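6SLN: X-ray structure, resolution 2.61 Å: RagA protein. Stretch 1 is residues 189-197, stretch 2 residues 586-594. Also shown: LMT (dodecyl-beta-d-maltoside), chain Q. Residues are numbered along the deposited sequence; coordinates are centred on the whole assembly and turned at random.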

ATOM      1  N   ALA A 189      -9.851  28.711 -33.346  1.00 61.76           N
ATOM      2  CA  ALA A 189     -10.862  28.922 -32.315  1.00 56.63           C
ATOM      3  C   ALA A 189     -12.265  28.592 -32.799  1.00 58.03           C
ATOM      4  O   ALA A 189     -13.141  28.259 -31.988  1.00 57.54           O
ATOM      5  CB  ALA A 189     -10.812  30.369 -31.832  1.00 57.07           C
ATOM      6  N   SER A 190     -12.514  28.711 -34.098  1.00 55.49           N
ATOM      7  CA  SER A 190     -13.828  28.342 -34.602  1.00 52.19           C
ATOM      8  C   SER A 190     -14.001  26.834 -34.618  1.00 59.78           C
ATOM      9  O   SER A 190     -15.116  26.339 -34.431  1.00 61.62           O
ATOM     10  CB  SER A 190     -14.033  28.915 -36.000  1.00 53.31           C
ATOM     11  OG  SER A 190     -15.201  28.410 -36.617  1.00 58.97           O
ATOM     12  N   ALA A 191     -12.906  26.092 -34.824  1.00 65.00           N
ATOM     13  CA  ALA A 191     -12.969  24.638 -34.915  1.00 61.81           C
ATOM     14  C   ALA A 191     -12.931  23.961 -33.560  1.00 60.72           C
ATOM     15  O   ALA A 191     -13.283  22.786 -33.474  1.00 59.80           O
ATOM     16  CB  ALA A 191     -11.818  24.096 -35.764  1.00 57.33           C
ATOM     17  N   THR A 192     -12.502  24.663 -32.510  1.00 61.16           N
ATOM     18  CA  THR A 192     -12.365  24.093 -31.176  1.00 63.98           C
ATOM     19  C   THR A 192     -13.328  24.729 -30.184  1.00 63.94           C
ATOM     20  O   THR A 192     -13.014  24.843 -29.000  1.00 68.86           O
ATOM     21  CB  THR A 192     -10.933  24.245 -30.666  1.00 67.15           C
ATOM     22  OG1 THR A 192     -10.684  25.612 -30.319  1.00 74.10           O
ATOM     23  CG2 THR A 192      -9.957  23.837 -31.725  1.00 68.08           C
ATOM     24  N   SER A 193     -14.497  25.155 -30.647  1.00 61.17           N
ATOM     25  CA  SER A 193     -15.374  25.941 -29.789  1.00 59.41           C
ATOM     26  C   SER A 193     -16.160  25.104 -28.776  1.00 62.90           C
ATOM     27  O   SER A 193     -16.557  25.644 -27.736  1.00 63.16           O
ATOM     28  CB  SER A 193     -16.323  26.761 -30.648  1.00 58.96           C
ATOM     29  OG  SER A 193     -16.829  25.985 -31.711  1.00 66.55           O
ATOM     30  N   ILE A 194     -16.365  23.807 -29.016  1.00 57.39           N
ATOM     31  CA  ILE A 194     -17.144  22.982 -28.095  1.00 60.41           C
ATOM     32  C   ILE A 194     -16.265  22.211 -27.100  1.00 62.40           C
ATOM     33  O   ILE A 194     -16.779  21.385 -26.343  1.00 62.41           O
ATOM     34  CB  ILE A 194     -18.074  22.032 -28.865  1.00 61.60           C
ATOM     35  CG1 ILE A 194     -17.275  20.915 -29.530  1.00 66.78           C
ATOM     36  CG2 ILE A 194     -18.866  22.805 -29.899  1.00 58.25           C
ATOM     37  CD1 ILE A 194     -18.080  20.073 -30.519  1.00 69.55           C
ATOM     38  N   TYR A 195     -14.964  22.491 -27.049  1.00 66.15           N
ATOM     39  CA  TYR A 195     -14.048  21.899 -26.077  1.00 59.82           C
ATOM     40  C   TYR A 195     -13.519  22.992 -25.150  1.00 62.08           C
ATOM     41  O   TYR A 195     -13.580  24.185 -25.469  1.00 68.90           O
ATOM     42  CB  TYR A 195     -12.906  21.154 -26.798  1.00 53.04           C
ATOM     43  CG  TYR A 195     -13.459  20.323 -27.933  1.00 56.52           C
ATOM     44  CD1 TYR A 195     -14.071  19.109 -27.686  1.00 65.63           C
ATOM     45  CD2 TYR A 195     -13.446  20.789 -29.238  1.00 63.71           C
ATOM     46  CE1 TYR A 195     -14.615  18.350 -28.710  1.00 71.24           C
ATOM     47  CE2 TYR A 195     -14.001  20.048 -30.270  1.00 68.46           C
ATOM     48  CZ  TYR A 195     -14.585  18.825 -29.998  1.00 72.23           C
ATOM     49  OH  TYR A 195     -15.137  18.072 -31.014  1.00 73.68           O
ATOM     50  N   GLY A 196     -13.021  22.599 -23.976  1.00 57.49           N
ATOM     51  CA  GLY A 196     -12.626  23.658 -23.069  1.00 68.00           C
ATOM     52  C   GLY A 196     -11.742  23.411 -21.863  1.00 75.01           C
ATOM     53  O   GLY A 196     -11.805  24.181 -20.901  1.00 81.04           O
ATOM     54  N   ALA A 197     -10.912  22.382 -21.854  1.00 75.87           N
ATOM     55  CA  ALA A 197      -9.935  22.435 -20.774  1.00 77.81           C
ATOM     56  C   ALA A 197      -8.741  23.260 -21.213  1.00 72.01           C
ATOM     57  O   ALA A 197      -8.164  24.021 -20.418  1.00 59.58           O
ATOM     58  CB  ALA A 197      -9.502  21.026 -20.346  1.00 72.32           C
ATOM     59  N   ILE A 586     -21.694  31.355 -41.640  1.00 76.80           N
ATOM     60  CA  ILE A 586     -21.166  32.009 -40.449  1.00 67.91           C
ATOM     61  C   ILE A 586     -21.356  31.092 -39.250  1.00 66.82           C
ATOM     62  O   ILE A 586     -22.447  30.553 -39.038  1.00 68.46           O
ATOM     63  CB  ILE A 586     -21.828  33.370 -40.184  1.00 58.37           C
ATOM     64  CG1 ILE A 586     -21.589  34.312 -41.365  1.00 61.81           C
ATOM     65  CG2 ILE A 586     -21.264  33.962 -38.905  1.00 53.16           C
ATOM     66  CD1 ILE A 586     -20.329  35.144 -41.248  1.00 59.16           C
ATOM     67  N   ASP A 587     -20.287  30.906 -38.486  1.00 65.44           N
ATOM     68  CA  ASP A 587     -20.303  30.208 -37.213  1.00 62.92           C
ATOM     69  C   ASP A 587     -20.090  31.219 -36.099  1.00 69.07           C
ATOM     70  O   ASP A 587     -19.412  32.237 -36.274  1.00 71.56           O
ATOM     71  CB  ASP A 587     -19.216  29.130 -37.148  1.00 62.42           C
ATOM     72  CG  ASP A 587     -19.321  28.126 -38.281  1.00 75.49           C
ATOM     73  OD1 ASP A 587     -20.452  27.738 -38.642  1.00 79.58           O
ATOM     74  OD2 ASP A 587     -18.265  27.729 -38.815  1.00 79.50           O
ATOM     75  N   PHE A 588     -20.678  30.928 -34.949  1.00 67.31           N
ATOM     76  CA  PHE A 588     -20.592  31.809 -33.800  1.00 59.15           C
ATOM     77  C   PHE A 588     -20.680  30.919 -32.570  1.00 60.38           C
ATOM     78  O   PHE A 588     -21.535  30.033 -32.511  1.00 65.63           O
ATOM     79  CB  PHE A 588     -21.712  32.852 -33.847  1.00 59.95           C
ATOM     80  CG  PHE A 588     -21.898  33.592 -32.568  1.00 75.63           C
ATOM     81  CD1 PHE A 588     -20.834  34.271 -31.986  1.00 79.87           C
ATOM     82  CD2 PHE A 588     -23.133  33.611 -31.936  1.00 81.43           C
ATOM     83  CE1 PHE A 588     -20.993  34.960 -30.790  1.00 77.54           C
ATOM     84  CE2 PHE A 588     -23.300  34.296 -30.742  1.00 85.31           C
ATOM     85  CZ  PHE A 588     -22.224  34.974 -30.169  1.00 82.29           C
ATOM     86  N   SER A 589     -19.780  31.122 -31.616  1.00 54.78           N
ATOM     87  CA  SER A 589     -19.713  30.287 -30.429  1.00 56.80           C
ATOM     88  C   SER A 589     -19.518  31.171 -29.204  1.00 56.10           C
ATOM     89  O   SER A 589     -18.760  32.143 -29.254  1.00 58.66           O
ATOM     90  CB  SER A 589     -18.572  29.274 -30.546  1.00 61.86           C
ATOM     91  OG  SER A 589     -17.349  29.793 -30.040  1.00 64.15           O
ATOM     92  N   VAL A 590     -20.232  30.860 -28.121  1.00 46.51           N
ATOM     93  CA  VAL A 590     -19.926  31.408 -26.804  1.00 47.88           C
ATOM     94  C   VAL A 590     -20.004  30.264 -25.804  1.00 46.22           C
ATOM     95  O   VAL A 590     -20.780  29.320 -25.970  1.00 43.92           O
ATOM     96  CB  VAL A 590     -20.851  32.585 -26.397  1.00 45.99           C
ATOM     97  CG1 VAL A 590     -22.272  32.133 -26.254  1.00 44.77           C
ATOM     98  CG2 VAL A 590     -20.365  33.229 -25.099  1.00 42.98           C
ATOM     99  N   ARG A 591     -19.172  30.339 -24.770  1.00 45.11           N
ATOM    100  CA  ARG A 591     -19.073  29.261 -23.800  1.00 47.39           C
ATOM    101  C   ARG A 591     -18.545  29.839 -22.497  1.00 49.38           C
ATOM    102  O   ARG A 591     -17.924  30.906 -22.478  1.00 39.75           O
ATOM    103  CB  ARG A 591     -18.147  28.157 -24.298  1.00 49.17           C
ATOM    104  CG  ARG A 591     -16.705  28.636 -24.311  1.00 59.46           C
ATOM    105  CD  ARG A 591     -15.721  27.512 -24.118  1.00 57.13           C
ATOM    106  NE  ARG A 591     -16.202  26.319 -24.785  1.00 52.94           N
ATOM    107  CZ  ARG A 591     -16.248  25.138 -24.207  1.00 49.82           C
ATOM    108  NH1 ARG A 591     -15.817  25.018 -22.963  1.00 40.34           N
ATOM    109  NH2 ARG A 591     -16.711  24.093 -24.876  1.00 58.79           N
ATOM    110  N   ASN A 592     -18.794  29.118 -21.405  1.00 41.88           N
ATOM    111  CA  ASN A 592     -18.272  29.506 -20.108  1.00 38.46           C
ATOM    112  C   ASN A 592     -17.667  28.285 -19.445  1.00 46.01           C
ATOM    113  O   ASN A 592     -18.243  27.194 -19.499  1.00 57.93           O
ATOM    114  CB  ASN A 592     -19.357  30.099 -19.216  1.00 46.50           C
ATOM    115  CG  ASN A 592     -18.886  30.307 -17.793  1.00 44.41           C
ATOM    116  OD1 ASN A 592     -18.967  29.404 -16.970  1.00 41.63           O
ATOM    117  ND2 ASN A 592     -18.377  31.492 -17.504  1.00 44.77           N
ATOM    118  N   ASP A 593     -16.513  28.485 -18.811  1.00 42.40           N
ATOM    119  CA  ASP A 593     -15.723  27.414 -18.213  1.00 41.47           C
ATOM    120  C   ASP A 593     -15.335  27.798 -16.795  1.00 44.66           C
ATOM    121  O   ASP A 593     -14.885  28.924 -16.552  1.00 47.92           O
ATOM    122  CB  ASP A 593     -14.448  27.134 -19.021  1.00 41.25           C
ATOM    123  CG  ASP A 593     -14.733  26.518 -20.362  1.00 50.88           C
ATOM    124  OD1 ASP A 593     -15.569  25.598 -20.397  1.00 58.47           O
ATOM    125  OD2 ASP A 593     -14.130  26.944 -21.374  1.00 52.48           O
ATOM    126  N   GLN A 594     -15.494  26.859 -15.867  1.00 40.67           N
ATOM    127  CA  GLN A 594     -15.000  27.011 -14.509  1.00 45.28           C
ATOM    128  C   GLN A 594     -14.119  25.812 -14.171  1.00 50.18           C
ATOM    129  O   GLN A 594     -14.345  24.702 -14.663  1.00 53.88           O
ATOM    130  CB  GLN A 594     -16.174  27.149 -13.511  1.00 48.23           C
ATOM    131  CG  GLN A 594     -17.384  27.915 -14.052  1.00 47.84           C
ATOM    132  CD  GLN A 594     -18.642  27.746 -13.183  1.00 48.05           C
ATOM    133  OE1 GLN A 594     -18.608  27.961 -11.962  1.00 49.12           O
ATOM    134  NE2 GLN A 594     -19.754  27.370 -13.814  1.00 41.29           N
TER
HETATM  135  C1B LMT Q 602     -20.072  28.753  -7.113  1.00 71.91           C
HETATM  136  C2B LMT Q 602     -18.621  28.501  -6.720  1.00 80.66           C
HETATM  137  C3B LMT Q 602     -18.560  27.658  -5.445  1.00 85.58           C
HETATM  138  C4B LMT Q 602     -19.388  28.287  -4.304  1.00 88.25           C
HETATM  139  C5B LMT Q 602     -20.809  28.579  -4.814  1.00 87.75           C
HETATM  140  C6B LMT Q 602     -21.563  29.393  -3.748  1.00 90.31           C
HETATM  141  O1B LMT Q 602     -20.565  27.561  -7.598  1.00 66.82           O
HETATM  142  O2B LMT Q 602     -18.056  27.812  -7.768  1.00 81.49           O
HETATM  143  O3B LMT Q 602     -17.262  27.430  -5.071  1.00 88.24           O
HETATM  144  O4' LMT Q 602     -19.465  27.415  -3.233  1.00 89.77           O
HETATM  145  O5B LMT Q 602     -20.846  29.262  -6.057  1.00 80.37           O
HETATM  146  O6B LMT Q 602     -22.076  28.580  -2.740  1.00 86.06           O
HETATM  147  C1' LMT Q 602     -23.101  26.152 -10.548  1.00 68.46           C
HETATM  148  C2' LMT Q 602     -22.304  27.416 -10.923  1.00 65.40           C
HETATM  149  C3' LMT Q 602     -21.105  27.609  -9.955  1.00 66.55           C
HETATM  150  C4' LMT Q 602     -21.626  27.616  -8.510  1.00 65.79           C
HETATM  151  C5' LMT Q 602     -22.327  26.266  -8.363  1.00 65.37           C
HETATM  152  C6' LMT Q 602     -22.660  25.955  -6.935  1.00 61.55           C
HETATM  153  O1' LMT Q 602     -24.256  26.152 -11.270  1.00 70.95           O
HETATM  154  O2' LMT Q 602     -21.859  27.283 -12.217  1.00 65.84           O
HETATM  155  O3' LMT Q 602     -20.447  28.761 -10.235  1.00 67.81           O
HETATM  156  O5' LMT Q 602     -23.472  26.210  -9.174  1.00 70.55           O
HETATM  157  O6' LMT Q 602     -23.014  24.651  -6.921  1.00 62.47           O
HETATM  158  C1  LMT Q 602     -24.890  24.904 -11.430  1.00 71.66           C
HETATM  159  C2  LMT Q 602     -25.542  25.010 -12.780  1.00 72.14           C
HETATM  160  C3  LMT Q 602     -26.977  24.598 -12.864  1.00 71.42           C
HETATM  161  C4  LMT Q 602     -27.045  23.427 -13.806  1.00 67.85           C
HETATM  162  C5  LMT Q 602     -28.303  23.447 -14.600  1.00 63.23           C
HETATM  163  C6  LMT Q 602     -28.042  23.167 -16.040  1.00 66.49           C
HETATM  164  C7  LMT Q 602     -29.216  22.434 -16.626  1.00 74.92           C
HETATM  165  C8  LMT Q 602     -28.968  22.193 -18.084  1.00 79.78           C
HETATM  166  C9  LMT Q 602     -29.837  21.139 -18.714  1.00 80.28           C
HETATM  167  C10 LMT Q 602     -31.224  21.255 -18.124  1.00 75.13           C

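A loop (189-197) lies against one face of a strand (586-594) of RagA, where Asp 587, Ser 589, Arg 591 and Asp 593 point toward it. Ser 190 comes near the strand at Asp 587, but its OG stays 3.8 Å from Asp 587 OD2, too far for a hydrogen bond. Ser 193 CB packs 3.3 Å from Ser 589 OG; its own hydroxyl turns back into the loop, Ser 193 OG donating to Ser 190 O at 3.2 Å. Ser 193 O ties the stretches together: Arg 591 NE reaches Ser 193 O at 3.0 Å and Arg 591 NH2 reaches it at 3.3 Å, a forked arrangement near the guanidinium plane. Within the type I turn from Thr 192 to Tyr 195, Ile 194 C lies 2.9 Å from Arg 591 NH2, a close contact and not a hydrogen bond. Tyr 195 O sits over one guanidinium face, 3.1 Å from Arg 591 CZ, where the N-H bonds do not point at it. At Gly 196, CA is 3.5 Å from Arg 591 NH1; an ideal CB would clash with that nitrogen and with Asp 593 OD2. Asp 593 holds the arginine from within the strand, through a salt bridge of 2.6 Å between Arg 591 NH1 and Asp 593 OD1.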